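PDB 5MQR: beta-L-arabinobiosidase from Bacteroides thetaiotaomicron, which probably hydrolyses glycosidic bonds in plant pectin, as a beta-L-arabinobiosidase or arabinofuranosidase of the gut bacterium. Local coordinates for residues Y920-A925 against F976-L981; I946-S951 against E996-V1001; Q665-E670 against Y982-Y987; I910-G915 against E926-E931. One frame throughout, in Å; residues are numbered along the deposited sequence.

Contact 1 (Y920-A925 against F976-L981)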
loop_
_atom_site.group_PDB
_atom_site.type_symbol
_atom_site.label_atom_id
_atom_site.label_comp_id
_atom_site.label_asym_id
_atom_site.label_seq_id
_atom_site.Cartn_x
_atom_site.Cartn_y
_atom_site.Cartn_z
ATOM N N TYR A 920 35.439 9.371 5.423
ATOM C CA TYR A 920 34.787 8.176 4.830
ATOM C C TYR A 920 34.120 7.187 5.808
ATOM O O TYR A 920 33.709 6.101 5.400
ATOM C CB TYR A 920 35.729 7.499 3.814
ATOM C CG TYR A 920 35.803 8.340 2.564
ATOM C CD1 TYR A 920 36.650 9.436 2.482
ATOM C CD2 TYR A 920 34.971 8.088 1.504
ATOM C CE1 TYR A 920 36.681 10.239 1.362
ATOM C CE2 TYR A 920 34.984 8.880 0.378
ATOM C CZ TYR A 920 35.832 9.956 0.301
ATOM O OH TYR A 920 35.836 10.722 -0.845
ATOM N N GLY A 921 33.934 7.601 7.062
ATOM C CA GLY A 921 33.252 6.806 8.094
ATOM C C GLY A 921 34.040 6.690 9.395
ATOM O O GLY A 921 34.605 7.667 9.880
ATOM N N LEU A 922 34.116 5.477 9.932
ATOM C CA LEU A 922 34.596 5.223 11.289
ATOM C C LEU A 922 35.966 4.578 11.245
ATOM O O LEU A 922 36.160 3.564 10.555
ATOM C CB LEU A 922 33.636 4.298 12.045
ATOM C CG LEU A 922 32.225 4.859 12.218
ATOM C CD1 LEU A 922 31.255 3.747 12.536
ATOM C CD2 LEU A 922 32.153 5.928 13.287
ATOM N N THR A 923 36.911 5.176 11.963
ATOM C CA THR A 923 38.276 4.677 12.024
ATOM C C THR A 923 38.317 3.492 12.999
ATOM O O THR A 923 37.360 3.269 13.775
ATOM C CB THR A 923 39.226 5.771 12.499
ATOM O OG1 THR A 923 38.708 6.345 13.705
ATOM C CG2 THR A 923 39.390 6.859 11.449
ATOM N N THR A 924 39.388 2.704 12.902
ATOM C CA THR A 924 39.634 1.592 13.831
ATOM C C THR A 924 40.361 2.021 15.102
ATOM O O THR A 924 40.472 1.229 16.025
ATOM C CB THR A 924 40.436 0.459 13.182
ATOM O OG1 THR A 924 41.421 1.002 12.290
ATOM C CG2 THR A 924 39.508 -0.473 12.429
ATOM N N ALA A 925 40.842 3.262 15.140
ATOM C CA ALA A 925 41.549 3.802 16.289
ATOM C C ALA A 925 41.333 5.296 16.315
ATOM O O ALA A 925 41.127 5.933 15.270
ATOM C CB ALA A 925 43.039 3.491 16.199
ATOM N N PHE A 976 22.315 7.492 10.941
ATOM C CA PHE A 976 22.028 7.554 9.511
ATOM C C PHE A 976 23.242 8.011 8.738
ATOM O O PHE A 976 23.574 7.431 7.707
ATOM C CB PHE A 976 20.868 8.510 9.190
ATOM C CG PHE A 976 20.465 8.498 7.741
ATOM C CD1 PHE A 976 21.066 9.365 6.826
ATOM C CD2 PHE A 976 19.523 7.597 7.284
ATOM C CE1 PHE A 976 20.727 9.334 5.483
ATOM C CE2 PHE A 976 19.143 7.583 5.945
ATOM C CZ PHE A 976 19.756 8.442 5.035
ATOM N N ARG A 977 23.898 9.047 9.251
ATOM C CA ARG A 977 25.049 9.643 8.591
ATOM C C ARG A 977 26.195 8.638 8.463
ATOM O O ARG A 977 26.843 8.582 7.427
ATOM C CB ARG A 977 25.494 10.924 9.321
ATOM C CG ARG A 977 26.650 11.699 8.690
ATOM C CD ARG A 977 26.362 12.053 7.221
ATOM N NE ARG A 977 27.478 12.779 6.610
ATOM C CZ ARG A 977 27.707 12.898 5.295
ATOM N NH1 ARG A 977 26.912 12.340 4.377
ATOM N NH2 ARG A 977 28.774 13.586 4.886
ATOM N N GLN A 978 26.418 7.823 9.486
ATOM C CA GLN A 978 27.483 6.818 9.424
ATOM C C GLN A 978 27.128 5.679 8.477
ATOM O O GLN A 978 28.011 5.166 7.800
ATOM C CB GLN A 978 27.845 6.278 10.812
ATOM C CG GLN A 978 28.659 7.253 11.646
ATOM C CD GLN A 978 29.932 7.718 10.933
ATOM O OE1 GLN A 978 30.564 6.948 10.231
ATOM N NE2 GLN A 978 30.293 8.973 11.099
HETATM N N MSE A 979 25.847 5.306 8.414
HETATM C CA MSE A 979 25.398 4.371 7.395
HETATM C C MSE A 979 25.557 4.950 6.007
HETATM O O MSE A 979 25.941 4.226 5.099
HETATM C CB MSE A 979 23.952 3.922 7.611
HETATM C CG MSE A 979 23.813 3.030 8.834
HETATM SE SE MSE A 979 24.503 1.230 8.466
HETATM C CE MSE A 979 23.092 0.573 7.244
ATOM N N GLU A 980 25.280 6.238 5.829
ATOM C CA GLU A 980 25.461 6.906 4.547
ATOM C C GLU A 980 26.931 6.908 4.072
ATOM O O GLU A 980 27.230 6.647 2.896
ATOM C CB GLU A 980 24.920 8.341 4.620
ATOM C CG GLU A 980 24.939 9.082 3.289
ATOM C CD GLU A 980 24.071 10.337 3.292
ATOM O OE1 GLU A 980 24.344 11.218 4.114
ATOM O OE2 GLU A 980 23.117 10.442 2.481
ATOM N N LEU A 981 27.841 7.212 4.991
ATOM C CA LEU A 981 29.272 7.174 4.708
ATOM C C LEU A 981 29.754 5.740 4.395
ATOM O O LEU A 981 30.583 5.550 3.509
ATOM C CB LEU A 981 30.067 7.767 5.877
ATOM C CG LEU A 981 29.889 9.266 6.146
ATOM C CD1 LEU A 981 30.704 9.762 7.362
ATOM C CD2 LEU A 981 30.255 10.079 4.911
#
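Q978 points its side-chain amide across to L922 and G921, and its oxygen does most of the touching. OE1 of Q978 lies 3.3 Å from CG of L922. The same oxygen is 3.4 Å from CA of G921, so it rests on carbon atoms. A bend at chi2 (-55°) folds the Q978 chain so that its amide turns to the strand. The CD2 branch of L922 meets the amide carbon, with CD2 of L922 3.7 Å from CD of Q978. The two side chains cross obliquely. One helix turn further on, L981 faces G921 with its CD1 branch, which sits 3.9 Å from N of G921. The segment 920-925 carries strand 921-922 of a two-stranded hairpin with 917-918. Helix 972-985 is one of the helices of the six-hairpin glycosidase domain, an (alpha/alpha)6 barrel. Helix 948-964 lines the same place, with T954 against L922 and L955 against Q978. G921 has backbone angles of 129° and -134°, where a side chain would jam against the carbonyl oxygen of Y920. CD2 of L981 turns to its own helix and lies over the face of the R977 guanidinium, 3.7 Å above its plane. That guanidinium is held by a salt bridge to E980, with NH1 of R977 2.8 Å from OE1 of E980.

Contact 2 (I946-S951 against E996-V1001)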
loop_
_atom_site.group_PDB
_atom_site.type_symbol
_atom_site.label_atom_id
_atom_site.label_comp_id
_atom_site.label_asym_id
_atom_site.label_seq_id
_atom_site.Cartn_x
_atom_site.Cartn_y
_atom_site.Cartn_z
ATOM N N ILE A 946 39.899 2.533 7.879
ATOM C CA ILE A 946 38.507 2.062 7.966
ATOM C C ILE A 946 38.474 0.623 7.497
ATOM O O ILE A 946 38.932 0.311 6.399
ATOM C CB ILE A 946 37.545 2.924 7.132
ATOM C CG1 ILE A 946 37.607 4.373 7.603
ATOM C CG2 ILE A 946 36.106 2.407 7.197
ATOM C CD1 ILE A 946 36.702 5.310 6.847
ATOM N N TRP A 947 37.947 -0.246 8.355
ATOM C CA TRP A 947 37.729 -1.674 8.065
ATOM C C TRP A 947 36.215 -1.946 8.173
ATOM O O TRP A 947 35.633 -1.791 9.249
ATOM C CB TRP A 947 38.472 -2.553 9.075
ATOM C CG TRP A 947 39.921 -2.713 8.795
ATOM C CD1 TRP A 947 40.934 -1.857 9.166
ATOM C CD2 TRP A 947 40.542 -3.784 8.089
ATOM N NE1 TRP A 947 42.132 -2.324 8.715
ATOM C CE2 TRP A 947 41.929 -3.511 8.055
ATOM C CE3 TRP A 947 40.064 -4.943 7.466
ATOM C CZ2 TRP A 947 42.847 -4.370 7.429
ATOM C CZ3 TRP A 947 40.966 -5.794 6.849
ATOM C CH2 TRP A 947 42.348 -5.501 6.825
ATOM N N PRO A 948 35.565 -2.344 7.069
ATOM C CA PRO A 948 34.142 -2.671 7.189
ATOM C C PRO A 948 33.817 -3.706 8.274
ATOM O O PRO A 948 32.775 -3.586 8.915
ATOM C CB PRO A 948 33.772 -3.172 5.777
ATOM C CG PRO A 948 34.712 -2.427 4.875
ATOM C CD PRO A 948 35.991 -2.222 5.666
ATOM N N PHE A 949 34.703 -4.690 8.493
ATOM C CA PHE A 949 34.546 -5.647 9.618
ATOM C C PHE A 949 34.235 -4.904 10.905
ATOM O O PHE A 949 33.286 -5.245 11.623
ATOM C CB PHE A 949 35.837 -6.448 9.801
ATOM C CG PHE A 949 35.744 -7.583 10.784
ATOM C CD1 PHE A 949 35.769 -7.344 12.161
ATOM C CD2 PHE A 949 35.729 -8.907 10.332
ATOM C CE1 PHE A 949 35.749 -8.396 13.071
ATOM C CE2 PHE A 949 35.697 -9.965 11.240
ATOM C CZ PHE A 949 35.716 -9.711 12.610
ATOM N N ALA A 950 35.033 -3.871 11.153
ATOM C CA ALA A 950 34.906 -3.025 12.343
ATOM C C ALA A 950 33.716 -2.079 12.291
ATOM O O ALA A 950 32.997 -1.945 13.279
ATOM C CB ALA A 950 36.181 -2.200 12.540
ATOM N N SER A 951 33.560 -1.366 11.173
ATOM C CA SER A 951 32.412 -0.472 11.019
ATOM C C SER A 951 31.090 -1.241 11.305
ATOM O O SER A 951 30.189 -0.753 12.000
ATOM C CB SER A 951 32.393 0.141 9.612
ATOM O OG SER A 951 33.541 0.921 9.398
ATOM N N GLU A 996 38.788 -4.713 1.296
ATOM C CA GLU A 996 39.302 -5.095 2.594
ATOM C C GLU A 996 39.298 -3.952 3.599
ATOM O O GLU A 996 38.755 -4.088 4.692
ATOM C CB GLU A 996 40.687 -5.710 2.441
ATOM C CG GLU A 996 40.678 -6.977 1.597
ATOM C CD GLU A 996 42.065 -7.560 1.436
ATOM O OE1 GLU A 996 42.718 -7.921 2.464
ATOM O OE2 GLU A 996 42.494 -7.631 0.264
ATOM N N TYR A 997 39.928 -2.847 3.230
ATOM C CA TYR A 997 40.005 -1.663 4.074
ATOM C C TYR A 997 40.376 -0.453 3.251
ATOM O O TYR A 997 40.916 -0.593 2.153
ATOM C CB TYR A 997 40.998 -1.876 5.232
ATOM C CG TYR A 997 42.497 -1.840 4.927
ATOM C CD1 TYR A 997 43.072 -2.623 3.921
ATOM C CD2 TYR A 997 43.348 -1.069 5.707
ATOM C CE1 TYR A 997 44.446 -2.596 3.688
ATOM C CE2 TYR A 997 44.720 -1.034 5.487
ATOM C CZ TYR A 997 45.270 -1.793 4.476
ATOM O OH TYR A 997 46.646 -1.755 4.289
ATOM N N LEU A 998 40.087 0.732 3.784
ATOM C CA LEU A 998 40.277 1.970 3.020
ATOM C C LEU A 998 40.788 3.136 3.859
ATOM O O LEU A 998 40.665 3.158 5.090
ATOM C CB LEU A 998 38.950 2.372 2.350
ATOM C CG LEU A 998 37.823 2.682 3.340
ATOM C CD1 LEU A 998 37.180 4.019 3.029
ATOM C CD2 LEU A 998 36.761 1.594 3.427
ATOM N N ASP A 999 41.325 4.114 3.155
ATOM C CA ASP A 999 41.848 5.328 3.745
ATOM C C ASP A 999 40.699 6.192 4.283
ATOM O O ASP A 999 39.736 6.465 3.571
ATOM C CB ASP A 999 42.662 6.086 2.696
ATOM C CG ASP A 999 43.393 7.267 3.275
ATOM O OD1 ASP A 999 42.733 8.228 3.734
ATOM O OD2 ASP A 999 44.629 7.231 3.302
ATOM N N GLU A 1000 40.806 6.587 5.551
ATOM C CA GLU A 1000 39.728 7.281 6.256
ATOM C C GLU A 1000 39.467 8.709 5.758
ATOM O O GLU A 1000 38.331 9.210 5.862
ATOM C CB GLU A 1000 39.973 7.281 7.784
ATOM C CG GLU A 1000 40.989 8.302 8.329
ATOM C CD GLU A 1000 42.469 8.000 8.036
ATOM O OE1 GLU A 1000 42.811 6.875 7.573
ATOM O OE2 GLU A 1000 43.316 8.900 8.302
ATOM N N VAL A 1001 40.521 9.356 5.249
ATOM C CA VAL A 1001 40.447 10.724 4.693
ATOM C C VAL A 1001 40.116 10.733 3.189
ATOM O O VAL A 1001 39.335 11.581 2.744
ATOM C CB VAL A 1001 41.764 11.504 4.922
ATOM C CG1 VAL A 1001 41.755 12.894 4.254
ATOM C CG2 VAL A 1001 42.054 11.640 6.411
HETATM O O HOH W 1 36.801 -5.619 6.243
#
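Y997 sets its CB over the middle of the W947 indole, and its ring follows over the six-membered part. CB of Y997 is 3.5 Å from the centroid of the five-membered ring of W947, 15° off the ring normal: a CH-pi contact. The Y997 ring and the W947 six-membered ring are nearly parallel, at 19°, but displaced, with little overlap and centroids 4.6 Å apart. With CG of Y997 between backbone N and carbonyl carbon (chi1 75°), the ring is carried along the indole. The polar ends share E941: W947 NE1 bonds its O, and Y997 OH its OE1. Next to this pair, I946 and L998 form a single antiparallel hydrogen-bonded bridge. N of I946 is 3.0 Å from O of L998, and N of L998 is 2.9 Å from O of I946. The bridge ties a loop of the (alpha/alpha)6 barrel to the start of helix 948-964, where W947 holds the N-cap position. Were W947 an alanine, Y997 would probably lose the surface its CB rests on, and E941 O its N-H donor. Water 1 joins N of F949 to O of E996. I946 also packs CD1 on CA of E1000, 3.7 Å away.

Contact 3 (Q665-E670 against Y982-Y987)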
loop_
_atom_site.group_PDB
_atom_site.type_symbol
_atom_site.label_atom_id
_atom_site.label_comp_id
_atom_site.label_asym_id
_atom_site.label_seq_id
_atom_site.Cartn_x
_atom_site.Cartn_y
_atom_site.Cartn_z
ATOM N N GLN A 665 16.582 7.239 -2.074
ATOM C CA GLN A 665 17.987 7.577 -2.197
ATOM C C GLN A 665 18.673 6.419 -2.918
ATOM O O GLN A 665 18.740 5.292 -2.400
ATOM C CB GLN A 665 18.596 7.856 -0.826
ATOM C CG GLN A 665 19.894 8.654 -0.878
ATOM C CD GLN A 665 20.403 9.090 0.495
ATOM O OE1 GLN A 665 19.621 9.440 1.390
ATOM N NE2 GLN A 665 21.706 9.068 0.665
ATOM N N ARG A 666 19.164 6.719 -4.119
ATOM C CA ARG A 666 19.705 5.723 -5.030
ATOM C C ARG A 666 20.855 4.910 -4.442
ATOM O O ARG A 666 20.900 3.702 -4.611
ATOM C CB ARG A 666 20.132 6.404 -6.347
ATOM C CG ARG A 666 20.643 5.478 -7.456
ATOM C CD ARG A 666 19.607 4.385 -7.781
ATOM N NE ARG A 666 19.931 3.625 -9.007
ATOM C CZ ARG A 666 19.043 3.046 -9.839
ATOM N NH1 ARG A 666 17.725 3.126 -9.628
ATOM N NH2 ARG A 666 19.487 2.402 -10.924
ATOM N N ASN A 667 21.781 5.556 -3.745
ATOM C CA ASN A 667 22.968 4.831 -3.286
ATOM C C ASN A 667 22.643 3.743 -2.237
ATOM O O ASN A 667 23.151 2.643 -2.344
ATOM C CB ASN A 667 24.142 5.759 -2.887
ATOM C CG ASN A 667 23.812 6.749 -1.765
ATOM O OD1 ASN A 667 22.724 6.775 -1.204
ATOM N ND2 ASN A 667 24.780 7.595 -1.462
ATOM N N PHE A 668 21.773 4.037 -1.272
ATOM C CA PHE A 668 21.331 3.049 -0.285
ATOM C C PHE A 668 20.645 1.837 -0.918
ATOM O O PHE A 668 20.902 0.678 -0.540
ATOM C CB PHE A 668 20.335 3.678 0.703
ATOM C CG PHE A 668 20.964 4.349 1.891
ATOM C CD1 PHE A 668 21.351 5.685 1.837
ATOM C CD2 PHE A 668 21.120 3.662 3.072
ATOM C CE1 PHE A 668 21.912 6.313 2.947
ATOM C CE2 PHE A 668 21.670 4.284 4.196
ATOM C CZ PHE A 668 22.055 5.613 4.135
ATOM N N GLU A 669 19.769 2.118 -1.868
ATOM C CA GLU A 669 19.035 1.087 -2.546
ATOM C C GLU A 669 19.993 0.213 -3.354
ATOM O O GLU A 669 19.953 -0.997 -3.235
ATOM C CB GLU A 669 17.940 1.673 -3.450
ATOM C CG GLU A 669 17.011 0.605 -4.031
ATOM C CD GLU A 669 15.902 1.179 -4.884
ATOM O OE1 GLU A 669 14.924 1.691 -4.292
ATOM O OE2 GLU A 669 16.012 1.122 -6.138
ATOM N N GLU A 670 20.863 0.836 -4.142
ATOM C CA GLU A 670 21.832 0.116 -4.956
ATOM C C GLU A 670 22.741 -0.754 -4.094
ATOM O O GLU A 670 23.044 -1.868 -4.480
ATOM C CB GLU A 670 22.684 1.084 -5.779
ATOM C CG GLU A 670 23.725 0.403 -6.651
ATOM C CD GLU A 670 24.500 1.383 -7.505
ATOM O OE1 GLU A 670 25.149 2.306 -6.969
ATOM O OE2 GLU A 670 24.475 1.218 -8.728
ATOM N N TYR A 982 29.233 4.741 5.102
ATOM C CA TYR A 982 29.543 3.353 4.784
ATOM C C TYR A 982 29.098 3.047 3.333
ATOM O O TYR A 982 29.839 2.444 2.539
ATOM C CB TYR A 982 28.866 2.424 5.792
ATOM C CG TYR A 982 29.233 0.949 5.730
ATOM C CD1 TYR A 982 30.377 0.482 5.061
ATOM C CD2 TYR A 982 28.447 0.016 6.376
ATOM C CE1 TYR A 982 30.695 -0.867 5.032
ATOM C CE2 TYR A 982 28.762 -1.332 6.362
ATOM C CZ TYR A 982 29.880 -1.772 5.682
ATOM O OH TYR A 982 30.172 -3.120 5.679
ATOM N N VAL A 983 27.924 3.537 2.976
ATOM C CA VAL A 983 27.445 3.433 1.584
ATOM C C VAL A 983 28.369 4.133 0.582
ATOM O O VAL A 983 28.839 3.509 -0.354
ATOM C CB VAL A 983 25.980 3.934 1.436
ATOM C CG1 VAL A 983 25.569 4.000 -0.038
ATOM C CG2 VAL A 983 25.015 3.014 2.189
ATOM N N GLU A 984 28.667 5.405 0.809
ATOM C CA GLU A 984 29.512 6.166 -0.096
ATOM C C GLU A 984 30.913 5.583 -0.213
ATOM O O GLU A 984 31.541 5.708 -1.264
ATOM C CB GLU A 984 29.627 7.626 0.359
ATOM C CG GLU A 984 28.340 8.428 0.155
ATOM C CD GLU A 984 28.415 9.864 0.653
ATOM O OE1 GLU A 984 29.363 10.217 1.386
ATOM O OE2 GLU A 984 27.499 10.640 0.303
ATOM N N SER A 985 31.405 4.973 0.856
ATOM C CA SER A 985 32.731 4.375 0.828
ATOM C C SER A 985 32.818 3.129 -0.065
ATOM O O SER A 985 33.892 2.800 -0.501
ATOM C CB SER A 985 33.222 4.009 2.244
ATOM O OG SER A 985 32.608 2.816 2.739
ATOM N N GLN A 986 31.687 2.468 -0.329
ATOM C CA GLN A 986 31.656 1.199 -1.052
ATOM C C GLN A 986 31.543 1.400 -2.573
ATOM O O GLN A 986 30.671 0.844 -3.231
ATOM C CB GLN A 986 30.552 0.293 -0.505
ATOM C CG GLN A 986 30.882 -0.274 0.878
ATOM C CD GLN A 986 29.703 -1.008 1.505
ATOM O OE1 GLN A 986 29.644 -2.237 1.481
ATOM N NE2 GLN A 986 28.755 -0.256 2.071
ATOM N N TYR A 987 32.460 2.206 -3.110
ATOM C CA TYR A 987 32.571 2.464 -4.527
ATOM C C TYR A 987 34.047 2.527 -4.867
ATOM O O TYR A 987 34.882 2.887 -4.012
ATOM C CB TYR A 987 31.874 3.767 -4.926
ATOM C CG TYR A 987 30.378 3.664 -4.866
ATOM C CD1 TYR A 987 29.691 3.931 -3.690
ATOM C CD2 TYR A 987 29.648 3.301 -5.989
ATOM C CE1 TYR A 987 28.313 3.813 -3.624
ATOM C CE2 TYR A 987 28.257 3.187 -5.939
ATOM C CZ TYR A 987 27.597 3.448 -4.747
ATOM O OH TYR A 987 26.220 3.357 -4.680
HETATM O O HOH W 2 24.770 10.080 0.010
#
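The first turn of helix 666-680 meets the last turn of helix 972-985, closest at F668 and V983, whose CA atoms are 6.4 Å apart. V983 fits its two methyls against neighbouring residues. CG1, anti to the backbone N (chi1 172°), touches N667, with CG1 of V983 3.6 Å from CB of N667. CG2 stands over one face of the F668 ring, in a CH-pi contact 4.1 Å from the centroid and nearer the ring's margin than its centre. N667 is held at both polar ends. Its OD1 accepts NE2 of Q665 in the carbonyl plane, on a lone pair. Its ND2 gives to water 2, which passes the link on to OE2 of E984. Helix 972-985 belongs to the (alpha/alpha)6 barrel expected of a six-hairpin glycosidase; helix 666-680 packs against it. F976 and W1051 also meet the F668 ring. At the C-terminal end of helix 972-985, Q986 centres an inverse gamma turn and Y987 reaches back to helix 666-680. OH of Y987 donates to OE1 of E670 at 2.7 Å. OE1 receives it on its anti lone pair and lies near the plane of the tyrosine ring. The carboxylate and ring planes are 49° apart. The carbonyl oxygen of Y982 is gripped by OG of S985 and NE2 of Q986, one from each side of the carbonyl plane. OE1 of Q986 takes a bond from R675.

Contact 4 (I910-G915 against E926-E931)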
loop_
_atom_site.group_PDB
_atom_site.type_symbol
_atom_site.label_atom_id
_atom_site.label_comp_id
_atom_site.label_asym_id
_atom_site.label_seq_id
_atom_site.Cartn_x
_atom_site.Cartn_y
_atom_site.Cartn_z
ATOM N N ILE A 910 32.196 8.939 18.493
ATOM C CA ILE A 910 31.615 8.753 17.176
ATOM C C ILE A 910 31.500 10.092 16.420
ATOM O O ILE A 910 31.653 10.123 15.191
ATOM C CB ILE A 910 30.248 8.039 17.286
ATOM C CG1 ILE A 910 30.416 6.623 17.834
ATOM C CG2 ILE A 910 29.531 7.958 15.951
ATOM C CD1 ILE A 910 31.297 5.685 17.033
HETATM N N MSE A 911 31.274 11.187 17.149
HETATM C CA MSE A 911 31.016 12.486 16.516
HETATM C C MSE A 911 32.195 13.406 16.598
HETATM O O MSE A 911 32.073 14.565 16.250
HETATM C CB MSE A 911 29.829 13.139 17.216
HETATM C CG MSE A 911 28.664 12.156 17.369
HETATM SE SE MSE A 911 27.281 12.985 18.490
HETATM C CE MSE A 911 28.109 12.613 20.231
ATOM N N ASP A 912 33.346 12.911 17.031
ATOM C CA ASP A 912 34.526 13.735 17.214
ATOM C C ASP A 912 35.547 13.364 16.169
ATOM O O ASP A 912 35.940 12.217 16.065
ATOM C CB ASP A 912 35.099 13.518 18.611
ATOM C CG ASP A 912 36.166 14.575 19.009
ATOM O OD1 ASP A 912 36.758 15.274 18.148
ATOM O OD2 ASP A 912 36.434 14.686 20.230
ATOM N N GLU A 913 36.001 14.360 15.422
ATOM C CA GLU A 913 37.075 14.193 14.427
ATOM C C GLU A 913 38.399 13.740 15.018
ATOM O O GLU A 913 39.246 13.246 14.293
ATOM C CB GLU A 913 37.332 15.519 13.706
ATOM C CG GLU A 913 36.220 15.903 12.742
ATOM C CD GLU A 913 36.488 17.218 12.023
ATOM O OE1 GLU A 913 37.366 18.002 12.489
ATOM O OE2 GLU A 913 35.795 17.448 10.997
ATOM N N LYS A 914 38.591 13.987 16.309
ATOM C CA LYS A 914 39.757 13.518 17.023
ATOM C C LYS A 914 39.551 12.111 17.544
ATOM O O LYS A 914 40.503 11.456 17.969
ATOM C CB LYS A 914 40.065 14.474 18.178
ATOM C CG LYS A 914 40.243 15.917 17.734
ATOM C CD LYS A 914 41.349 16.022 16.694
ATOM C CE LYS A 914 41.858 17.448 16.519
ATOM N NZ LYS A 914 43.030 17.522 15.599
ATOM N N GLY A 915 38.300 11.681 17.553
ATOM C CA GLY A 915 37.927 10.311 17.846
ATOM C C GLY A 915 37.825 9.439 16.605
ATOM O O GLY A 915 38.823 9.209 15.914
ATOM N N GLU A 926 41.352 5.864 17.504
ATOM C CA GLU A 926 41.079 7.286 17.636
ATOM C C GLU A 926 42.115 8.104 16.856
ATOM O O GLU A 926 43.314 7.874 16.964
ATOM C CB GLU A 926 41.023 7.696 19.112
ATOM C CG GLU A 926 42.314 7.446 19.886
ATOM C CD GLU A 926 42.209 7.768 21.345
ATOM O OE1 GLU A 926 41.353 8.592 21.741
ATOM O OE2 GLU A 926 43.015 7.187 22.099
ATOM N N ARG A 927 41.641 9.073 16.086
ATOM C CA ARG A 927 42.514 9.850 15.198
ATOM C C ARG A 927 43.563 10.708 15.937
ATOM O O ARG A 927 44.635 10.984 15.382
ATOM C CB ARG A 927 41.665 10.690 14.260
ATOM C CG ARG A 927 40.854 9.813 13.318
ATOM C CD ARG A 927 39.911 10.624 12.460
ATOM N NE ARG A 927 40.618 11.330 11.401
ATOM C CZ ARG A 927 40.154 12.391 10.733
ATOM N NH1 ARG A 927 38.954 12.921 10.992
ATOM N NH2 ARG A 927 40.907 12.938 9.789
ATOM N N ARG A 928 43.260 11.099 17.182
ATOM C CA ARG A 928 44.202 11.836 18.052
ATOM C C ARG A 928 45.429 11.063 18.519
ATOM O O ARG A 928 46.376 11.666 19.022
ATOM C CB ARG A 928 43.486 12.356 19.313
ATOM C CG ARG A 928 42.995 11.278 20.288
ATOM C CD ARG A 928 42.485 11.913 21.573
ATOM N NE ARG A 928 41.254 12.664 21.347
ATOM C CZ ARG A 928 40.035 12.130 21.244
ATOM N NH1 ARG A 928 39.835 10.814 21.349
ATOM N NH2 ARG A 928 38.992 12.921 21.043
ATOM N N HIS A 929 45.407 9.739 18.424
ATOM C CA HIS A 929 46.469 8.968 19.017
ATOM C C HIS A 929 47.768 9.104 18.202
ATOM O O HIS A 929 47.744 8.972 16.970
ATOM C CB HIS A 929 46.079 7.507 19.198
ATOM C CG HIS A 929 46.948 6.798 20.177
ATOM N ND1 HIS A 929 48.106 6.169 19.801
ATOM C CD2 HIS A 929 46.859 6.661 21.518
ATOM C CE1 HIS A 929 48.700 5.664 20.866
ATOM N NE2 HIS A 929 47.960 5.943 21.923
ATOM N N PRO A 930 48.901 9.388 18.886
ATOM C CA PRO A 930 50.150 9.608 18.142
ATOM C C PRO A 930 50.621 8.421 17.298
ATOM O O PRO A 930 51.350 8.619 16.341
ATOM C CB PRO A 930 51.188 9.924 19.249
ATOM C CG PRO A 930 50.395 10.284 20.472
ATOM C CD PRO A 930 49.071 9.588 20.343
ATOM N N GLU A 931 50.259 7.204 17.678
ATOM C CA GLU A 931 50.538 6.027 16.850
ATOM C C GLU A 931 49.504 5.717 15.747
ATOM O O GLU A 931 49.607 4.664 15.082
ATOM C CB GLU A 931 50.756 4.793 17.729
ATOM C CG GLU A 931 51.836 4.955 18.798
ATOM C CD GLU A 931 51.931 3.733 19.708
ATOM O OE1 GLU A 931 51.832 2.596 19.182
ATOM O OE2 GLU A 931 52.112 3.902 20.950
#
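Two type I beta turns, D912 to G915 and E926 to H929, meet where the chain enters and leaves the short hairpin of strands 917-918 and 921-922. Two backbone bonds join them. N of R928 is 2.9 Å from O of K914, and N of R927 is 2.8 Å from O of G915. R928 carries the charged part of the contact. Chi1 of 67° and a bend at chi3 turn the guanidinium back over K914. O of K914 stands 3.4 Å from the guanidinium plane, over its centre. The edge of the group takes charges. NH2 of R928 is 3.2 Å from OD2 of D912, a salt bridge with the two planes 76° apart. NH1 of R928 is 2.7 Å from OE1 of E926, in the guanidinium plane. These three residues form a salt-bridge network at the hairpin, in a loop region of the (alpha/alpha)6 barrel domain. E909 also pairs with R928, and R884 with E926. With a leucine in place of R928, D912 would be likely to lose its cationic partner and E926 a cationic partner. OD1 of D912 also accepts N of K914 at 2.9 Å, an Asx turn overlapping the first beta turn. R927 lays its chain on the opposite side of the K914-G915 backbone from R928, with CD of R927 3.3 Å from O of E913, and NH1 bonds O of S917.

Overall arrangement
Contacts 1 and 2 are buried, contact 3 partly so, and contact 4 lies nearer the surface. Contacts 1 and 3 share helix 972-985 and join through E980 and Q665. Contacts 1 and 2 meet where Y920 N reaches E1000 O, a probable hydrogen bond. Contact 4 touches contact 1 through I910 and L922. The chemistry follows the place. Contact 1 relies on close carbon and amide packing, and contact 2 on aromatic faces beside a backbone bridge. Contact 3 mixes methyl packing with a tyrosine-carboxylate bond and a water link. Contact 4 is rich in charge. Contacts 3 and 4 are about 11 Å apart at their nearest atoms.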